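Chitinase A (Pteris ryukyuensis, PDB 4RL3) is a class III chitinase of glycosyl hydrolase family 18 from a fern, whose catalytic domain, the part present here, probably hydrolyses glycosidic bonds in chitin. Local coordinates at residues T191-V197 against T228-A232; T241-I245 against A266-L270. All coordinates share one frame; numbering follows the deposited sequence.

Interaction 1. Residues T191-V197 against T228-A232; sequences TSASQYV and TVLSA
Tyr196 and Val229 meet with the phenol ring lying across both valine methyls. With chi1 at -169°, Tyr196 swings its ring opposite the backbone N and out over Val229. Val229 CB sits over one face of this ring. Its CG2 is 3.5 Å from Tyr196 CE2, and its CG1 is 3.5 Å from Tyr196 CZ. The hydroxyl beyond is hydrogen-bonded to the carbonyl of Ser216, in the barrel strand 215-218. Phe184 also meets the ring. The methyl of Ala232 packs against three residues of the other helix. Its CB approaches the ring obliquely, 3.6 Å from Tyr196 CD1, and lies 3.5 Å from Ala193 O. Val197 CG2 touches the same methyl at 3.9 Å. At the start of the contact, Thr228 turns CG2, not OG1, to the other segment; the methyl rests 3.3 Å from Ala193 N. Ser192 caps the first turn of its helix. Its OG accepts from Gln195 N, and Gln195 OE1 takes Ser192 N at 3.0 Å, in the carbonyl plane and on a lone pair. This is a capping box. An alanine in place of Tyr196 would probably open a gap over the methyls of Val229 and lose the hydroxyl tie to Ser216. The axes of the helical pieces 193-197 and 228-232 cross at -58° and come within 8.3 Å, with small alanines where the backbones are nearest. The arrangement is that of two consecutive outer helices of a TIM barrel, 193-206 and 226-238, with strand 215-218 between them in the chain.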
loop_
_atom_site.group_PDB
_atom_site.type_symbol
_atom_site.label_atom_id
_atom_site.label_comp_id
_atom_site.label_asym_id
_atom_site.label_seq_id
_atom_site.Cartn_x
_atom_site.Cartn_y
_atom_site.Cartn_z
ATOM N N THR A 191 13.300 17.983 2.372
ATOM C CA THR A 191 14.234 16.876 2.522
ATOM C C THR A 191 15.206 16.756 1.343
ATOM O O THR A 191 14.784 16.663 0.192
ATOM C CB THR A 191 13.457 15.545 2.668
ATOM O OG1 THR A 191 12.617 15.609 3.818
ATOM C CG2 THR A 191 14.387 14.344 2.802
ATOM N N SER A 192 16.506 16.756 1.629
ATOM C CA SER A 192 17.521 16.558 0.591
ATOM C C SER A 192 17.709 15.074 0.255
ATOM O O SER A 192 17.254 14.185 0.986
ATOM C CB SER A 192 18.863 17.121 1.053
ATOM O OG SER A 192 19.371 16.312 2.105
ATOM N N ALA A 193 18.415 14.784 -0.833
ATOM C CA ALA A 193 18.721 13.395 -1.166
ATOM C C ALA A 193 19.524 12.673 -0.064
ATOM O O ALA A 193 19.233 11.527 0.265
ATOM C CB ALA A 193 19.430 13.307 -2.510
ATOM N N SER A 194 20.507 13.368 0.515
ATOM C CA SER A 194 21.316 12.826 1.608
ATOM C C SER A 194 20.463 12.516 2.838
ATOM O O SER A 194 20.581 11.452 3.441
ATOM C CB SER A 194 22.406 13.826 1.997
ATOM O OG SER A 194 23.178 13.343 3.083
ATOM N N GLN A 195 19.608 13.462 3.204
ATOM C CA GLN A 195 18.687 13.266 4.323
ATOM C C GLN A 195 17.742 12.091 4.061
ATOM O O GLN A 195 17.453 11.316 4.968
ATOM C CB GLN A 195 17.859 14.511 4.587
ATOM C CG GLN A 195 18.654 15.646 5.214
ATOM C CD GLN A 195 17.816 16.887 5.390
ATOM O OE1 GLN A 195 17.147 17.350 4.454
ATOM N NE2 GLN A 195 17.827 17.438 6.593
ATOM N N TYR A 196 17.268 11.963 2.825
ATOM C CA TYR A 196 16.368 10.864 2.488
ATOM C C TYR A 196 17.037 9.510 2.709
ATOM O O TYR A 196 16.416 8.571 3.229
ATOM C CB TYR A 196 15.883 10.974 1.046
ATOM C CG TYR A 196 14.752 10.021 0.697
ATOM C CD1 TYR A 196 15.006 8.680 0.408
ATOM C CD2 TYR A 196 13.431 10.466 0.652
ATOM C CE1 TYR A 196 13.972 7.814 0.089
ATOM C CE2 TYR A 196 12.387 9.600 0.350
ATOM C CZ TYR A 196 12.677 8.279 0.062
ATOM O OH TYR A 196 11.668 7.406 -0.266
ATOM N N VAL A 197 18.287 9.392 2.282
ATOM C CA VAL A 197 19.039 8.167 2.503
ATOM C C VAL A 197 19.119 7.875 4.010
ATOM O O VAL A 197 18.914 6.740 4.444
ATOM C CB VAL A 197 20.443 8.224 1.863
ATOM C CG1 VAL A 197 21.274 7.033 2.275
ATOM C CG2 VAL A 197 20.324 8.279 0.344
ATOM N N THR A 228 14.199 14.448 -6.180
ATOM C CA THR A 228 15.157 14.300 -5.085
ATOM C C THR A 228 15.132 12.877 -4.529
ATOM O O THR A 228 16.175 12.265 -4.286
ATOM C CB THR A 228 14.853 15.325 -3.991
ATOM O OG1 THR A 228 15.044 16.634 -4.537
ATOM C CG2 THR A 228 15.757 15.129 -2.770
ATOM N N VAL A 229 13.935 12.344 -4.343
ATOM C CA VAL A 229 13.818 10.962 -3.904
ATOM C C VAL A 229 14.457 9.997 -4.903
ATOM O O VAL A 229 15.141 9.047 -4.508
ATOM C CB VAL A 229 12.346 10.571 -3.660
ATOM C CG1 VAL A 229 12.244 9.088 -3.326
ATOM C CG2 VAL A 229 11.758 11.415 -2.546
ATOM N N LEU A 230 14.245 10.237 -6.199
ATOM C CA LEU A 230 14.823 9.373 -7.218
ATOM C C LEU A 230 16.354 9.395 -7.171
ATOM O O LEU A 230 16.996 8.360 -7.331
ATOM C CB LEU A 230 14.268 9.709 -8.612
ATOM C CG LEU A 230 12.806 9.280 -8.784
ATOM C CD1 LEU A 230 12.112 10.045 -9.900
ATOM C CD2 LEU A 230 12.705 7.781 -8.993
ATOM N N SER A 231 16.926 10.565 -6.891
ATOM C CA SER A 231 18.369 10.672 -6.685
ATOM C C SER A 231 18.852 9.838 -5.489
ATOM O O SER A 231 19.824 9.088 -5.596
ATOM C CB SER A 231 18.771 12.136 -6.527
ATOM O OG SER A 231 18.588 12.839 -7.738
ATOM N N ALA A 232 18.146 9.936 -4.372
ATOM C CA ALA A 232 18.447 9.104 -3.203
ATOM C C ALA A 232 18.320 7.623 -3.520
ATOM O O ALA A 232 19.116 6.807 -3.074
ATOM C CB ALA A 232 17.525 9.462 -2.048
#

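Interaction 2. Residues T241-I245 against A266-L270; sequences TLPGI and AQTLL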
loop_
_atom_site.group_PDB
_atom_site.type_symbol
_atom_site.label_atom_id
_atom_site.label_comp_id
_atom_site.label_asym_id
_atom_site.label_seq_id
_atom_site.Cartn_x
_atom_site.Cartn_y
_atom_site.Cartn_z
ATOM N N THR A 241 21.009 -2.154 -1.911
ATOM C CA THR A 241 20.054 -2.163 -0.799
ATOM C C THR A 241 18.771 -1.382 -1.125
ATOM O O THR A 241 18.287 -0.604 -0.316
ATOM C CB THR A 241 20.710 -1.616 0.495
ATOM O OG1 THR A 241 21.103 -0.251 0.307
ATOM C CG2 THR A 241 21.937 -2.429 0.855
ATOM N N LEU A 242 18.204 -1.600 -2.311
ATOM C CA LEU A 242 16.910 -0.989 -2.682
ATOM C C LEU A 242 16.015 -2.091 -3.235
ATOM O O LEU A 242 16.212 -2.520 -4.365
ATOM C CB LEU A 242 17.078 0.122 -3.732
ATOM C CG LEU A 242 15.770 0.815 -4.196
ATOM C CD1 LEU A 242 15.129 1.569 -3.042
ATOM C CD2 LEU A 242 16.014 1.738 -5.388
ATOM N N PRO A 243 15.049 -2.583 -2.436
ATOM C CA PRO A 243 14.205 -3.661 -2.966
ATOM C C PRO A 243 13.148 -3.184 -3.957
ATOM O O PRO A 243 12.612 -3.989 -4.729
ATOM C CB PRO A 243 13.530 -4.237 -1.719
ATOM C CG PRO A 243 13.598 -3.148 -0.710
ATOM C CD PRO A 243 14.840 -2.360 -0.991
ATOM N N GLY A 244 12.835 -1.895 -3.921
ATOM C CA GLY A 244 11.789 -1.364 -4.774
ATOM C C GLY A 244 11.342 0.017 -4.358
ATOM O O GLY A 244 11.874 0.602 -3.402
ATOM N N ILE A 245 10.356 0.521 -5.089
ATOM C CA ILE A 245 9.810 1.858 -4.905
ATOM C C ILE A 245 8.297 1.783 -5.058
ATOM O O ILE A 245 7.801 1.055 -5.916
ATOM C CB ILE A 245 10.351 2.840 -5.981
ATOM C CG1 ILE A 245 11.871 2.979 -5.878
ATOM C CG2 ILE A 245 9.701 4.206 -5.857
ATOM C CD1 ILE A 245 12.497 3.715 -7.035
ATOM N N ALA A 266 10.932 6.037 -11.997
ATOM C CA ALA A 266 11.146 5.074 -10.929
ATOM C C ALA A 266 11.388 3.668 -11.458
ATOM O O ALA A 266 12.282 2.955 -10.978
ATOM C CB ALA A 266 9.975 5.078 -9.975
ATOM N N GLN A 267 10.611 3.265 -12.454
ATOM C CA GLN A 267 10.744 1.934 -13.025
ATOM C C GLN A 267 12.016 1.803 -13.849
ATOM O O GLN A 267 12.663 0.753 -13.835
ATOM C CB GLN A 267 9.513 1.575 -13.856
ATOM C CG GLN A 267 8.259 1.459 -13.009
ATOM C CD GLN A 267 7.021 1.294 -13.840
ATOM O OE1 GLN A 267 6.741 0.196 -14.318
ATOM N NE2 GLN A 267 6.261 2.376 -14.008
ATOM N N THR A 268 12.372 2.864 -14.570
ATOM C CA THR A 268 13.617 2.875 -15.325
ATOM C C THR A 268 14.804 2.741 -14.371
ATOM O O THR A 268 15.733 1.967 -14.645
ATOM C CB THR A 268 13.693 4.129 -16.209
ATOM O OG1 THR A 268 12.762 3.958 -17.279
ATOM C CG2 THR A 268 15.090 4.358 -16.796
ATOM N N LEU A 269 14.745 3.434 -13.239
ATOM C CA LEU A 269 15.830 3.337 -12.249
ATOM C C LEU A 269 15.974 1.898 -11.755
ATOM O O LEU A 269 17.087 1.387 -11.626
ATOM C CB LEU A 269 15.580 4.292 -11.079
ATOM C CG LEU A 269 16.603 4.332 -9.935
ATOM C CD1 LEU A 269 16.437 5.637 -9.193
ATOM C CD2 LEU A 269 16.479 3.167 -8.963
ATOM N N LEU A 270 14.849 1.249 -11.476
ATOM C CA LEU A 270 14.880 -0.108 -10.934
ATOM C C LEU A 270 15.409 -1.136 -11.932
ATOM O O LEU A 270 15.975 -2.146 -11.522
ATOM C CB LEU A 270 13.498 -0.522 -10.426
ATOM C CG LEU A 270 13.033 0.236 -9.181
ATOM C CD1 LEU A 270 11.557 -0.033 -8.951
ATOM C CD2 LEU A 270 13.855 -0.117 -7.950
#
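Leu242 and Leu270 are brought together by different first torsions. In Leu242, CG is anti to the backbone N (chi1 179°), and the side chain extends towards the helix. In Leu270, CG lies beside the backbone N and anti to the carbonyl carbon (chi1 -69°), and its two methyls reach the other segment. The two side chains cross at about a right angle, with Leu242 CD2 3.8 Å from Leu270 CD2. The same Leu242 methyl meets Leu269 CD2 at 3.9 Å, again with the side chains nearly perpendicular. One methyl of Leu242 therefore touches two neighbouring leucines of the helix.

The branches of Leu270 divide their work. CD2 lies 4.0 Å from Gly244 CA, where the strand presents bare backbone. CD1 comes to 4.1 Å from Ile245 N. Ile245 in turn points its CD1 at the helix. That methyl is 4.1 Å from Ala266 CB and 4.1 Å from Leu270 CG, so it rests against two residues one helical turn apart. Ala266 O, which accepts the helix bond from Leu270 N at 3.1 Å, lies beside the same methyl.

Other parts of the fold close the surroundings. Cys233 of helix 226-238 touches both Ile245 and Leu269, and Phe4 of strand 3-8 touches Ala266 and Leu270. The backbone of Ile245 is hydrogen-bonded to Val3 and Arg5. The contact joins the last barrel strand, 244-248, to the C-terminal helix 261-271 that covers it on the outside.

The touching groups are almost all methyls and other aliphatic carbons. In the strand, the backbone of Gly244 is also hydrogen-bonded to Ala215. The chemistry thus implies a buried junction held by the fit of branched side chains and by exclusion of water, without a directed polar link between the two segments.

Overall arrangement
Interaction 1 comes first along the chain. It closes the path from helix 193-206 through strand 215-218 to helix 226-238. The same helix then leads into strand 244-248, where interaction 2 opens; this closes when helix 261-271 folds back over that strand. The two loops follow in series and neither nest nor cross. Their centres are 14 Å apart on the same side of the chain's centre. They meet at Leu230, whose CD2 packs on Ala266 CA at 3.7 Å and whose O lies 3.3 Å from Leu269 CD1. Helix 226-238 is thus flanked by two other helices, and together the contacts tie the final barrel strands to the outer helical layer.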